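Cyclic nucleotide-binding domain (CNMP-BD) protein (PDB 3MDP) probably binds a cyclic nucleotide through its double-stranded beta-helix domain and may act as a DNA-binding transcription factor. Local coordinates at residues A[24-28]-A[114-118]. Numbering follows the deposited sequence.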
loop_
_atom_site.group_PDB
_atom_site.type_symbol
_atom_site.label_atom_id
_atom_site.label_comp_id
_atom_site.label_asym_id
_atom_site.label_seq_id
_atom_site.Cartn_x
_atom_site.Cartn_y
_atom_site.Cartn_z
ATOM N N ASP A 24 14.752 -15.395 8.911
ATOM C CA ASP A 24 13.932 -14.898 10.013
ATOM C C ASP A 24 12.446 -15.018 9.721
ATOM O O ASP A 24 11.697 -15.519 10.560
ATOM C CB ASP A 24 14.298 -13.457 10.377
ATOM C CG ASP A 24 15.572 -13.380 11.214
ATOM O OD1 ASP A 24 15.848 -14.322 11.993
ATOM O OD2 ASP A 24 16.310 -12.380 11.101
ATOM N N ILE A 25 12.013 -14.605 8.526
ATOM C CA ILE A 25 10.590 -14.703 8.161
ATOM C C ILE A 25 10.163 -16.171 8.063
ATOM O O ILE A 25 9.083 -16.523 8.534
ATOM C CB ILE A 25 10.248 -13.913 6.846
ATOM C CG1 ILE A 25 10.381 -12.421 7.095
ATOM C CG2 ILE A 25 8.836 -14.234 6.359
ATOM C CD1 ILE A 25 10.393 -11.562 5.843
ATOM N N ALA A 26 11.013 -17.027 7.491
ATOM C CA ALA A 26 10.730 -18.481 7.414
ATOM C C ALA A 26 10.432 -19.110 8.777
ATOM O O ALA A 26 9.521 -19.950 8.932
ATOM C CB ALA A 26 11.897 -19.225 6.736
ATOM N N LEU A 27 11.174 -18.663 9.785
ATOM C CA LEU A 27 11.039 -19.186 11.116
ATOM C C LEU A 27 9.630 -18.955 11.671
ATOM O O LEU A 27 9.128 -19.783 12.439
ATOM C CB LEU A 27 12.088 -18.520 12.020
ATOM C CG LEU A 27 12.502 -19.200 13.296
ATOM C CD1 LEU A 27 12.988 -20.648 13.044
ATOM C CD2 LEU A 27 13.604 -18.328 13.937
ATOM N N ILE A 28 9.001 -17.839 11.284
ATOM C CA ILE A 28 7.649 -17.501 11.752
ATOM C C ILE A 28 6.564 -17.797 10.688
ATOM O O ILE A 28 5.464 -17.236 10.703
ATOM C CB ILE A 28 7.580 -16.003 12.228
ATOM C CG1 ILE A 28 7.955 -15.041 11.064
ATOM C CG2 ILE A 28 8.427 -15.836 13.472
ATOM C CD1 ILE A 28 7.339 -13.692 11.156
ATOM N N ARG A 114 4.337 -11.289 15.004
ATOM C CA ARG A 114 5.799 -11.311 14.919
ATOM C C ARG A 114 6.324 -10.324 13.907
ATOM O O ARG A 114 7.319 -9.630 14.176
ATOM C CB ARG A 114 6.329 -12.715 14.603
ATOM C CG ARG A 114 6.195 -13.703 15.707
ATOM C CD ARG A 114 6.931 -13.210 16.976
ATOM N NE ARG A 114 7.174 -14.282 17.930
ATOM C CZ ARG A 114 7.508 -14.109 19.216
ATOM N NH1 ARG A 114 7.644 -12.903 19.745
ATOM N NH2 ARG A 114 7.716 -15.166 19.977
ATOM N N LEU A 115 5.674 -10.213 12.744
ATOM C CA LEU A 115 6.161 -9.244 11.738
ATOM C C LEU A 115 6.100 -7.834 12.278
ATOM O O LEU A 115 6.970 -6.995 11.991
ATOM C CB LEU A 115 5.344 -9.302 10.451
ATOM C CG LEU A 115 5.618 -10.419 9.467
ATOM C CD1 LEU A 115 4.637 -10.310 8.296
ATOM C CD2 LEU A 115 7.090 -10.416 8.989
ATOM N N ARG A 116 5.036 -7.549 13.010
ATOM C CA ARG A 116 4.890 -6.232 13.626
ATOM C C ARG A 116 6.012 -5.953 14.625
ATOM O O ARG A 116 6.569 -4.854 14.612
ATOM C CB ARG A 116 3.502 -6.057 14.253
ATOM C CG ARG A 116 2.412 -5.894 13.200
ATOM C CD ARG A 116 1.056 -5.491 13.756
ATOM N NE ARG A 116 0.452 -6.494 14.640
ATOM C CZ ARG A 116 -0.326 -7.508 14.271
ATOM N NH1 ARG A 116 -0.618 -7.741 12.997
ATOM N NH2 ARG A 116 -0.800 -8.328 15.203
ATOM N N GLU A 117 6.381 -6.939 15.445
ATOM C CA GLU A 117 7.464 -6.767 16.441
ATOM C C GLU A 117 8.768 -6.491 15.750
ATOM O O GLU A 117 9.523 -5.584 16.133
ATOM C CB GLU A 117 7.680 -8.020 17.278
ATOM C CG GLU A 117 6.658 -8.224 18.338
ATOM C CD GLU A 117 6.714 -9.607 18.962
ATOM O OE1 GLU A 117 7.697 -10.368 18.781
ATOM O OE2 GLU A 117 5.736 -9.954 19.641
HETATM N N MSE A 118 9.021 -7.292 14.723
HETATM C CA MSE A 118 10.270 -7.257 13.991
HETATM C C MSE A 118 10.383 -5.952 13.247
HETATM O O MSE A 118 11.452 -5.366 13.195
HETATM C CB MSE A 118 10.350 -8.442 13.014
HETATM C CG MSE A 118 10.367 -9.796 13.730
HETATM SE SE MSE A 118 9.809 -11.300 12.618
HETATM C CE MSE A 118 11.199 -11.199 11.329
#
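Ile28 lies just past helix 19-27 and has the largest area covered of any residue here. Its chi1 is p and its chi2 is t, which carries CD1 across to helix 112-121. There CD1 meets three residues: CB of Arg114 at 3.7 Å, CD2 of Leu115 at 3.9 Å and the selenium SE of Met118 at 3.7 Å. Residues 114, 115 and 118 share one face of that helix.

Met118 is a selenomethionine in an m, t, p conformation. The final p turn brings its CE within 4.0 Å of Asp24 CB and 4.5 Å of Ile25 CG1. The methyl touches the aliphatic part of Asp24. Leu115 is m, t; its CA-to-CB bond points sideways, yet CD2 reaches to 4.3 Å from Ile25 CG1. Ile25 and Leu115 are buried, and both also rest on Ile110 of strand 105-111. Arg114 offers its CB, while its guanidinium pairs with Glu117 of its own helix in a salt bridge, Arg114 NH1 to Glu117 OE1 at 2.7 Å.

The contact joins the helix before the beta-roll of the cyclic nucleotide-binding domain to the helix that follows its last strand. Leu125 and Leu129 of helix 123-139 extend the apolar cluster. No hydrogen bond or salt bridge links the two segments, so they meet here through van der Waals and hydrophobic contact.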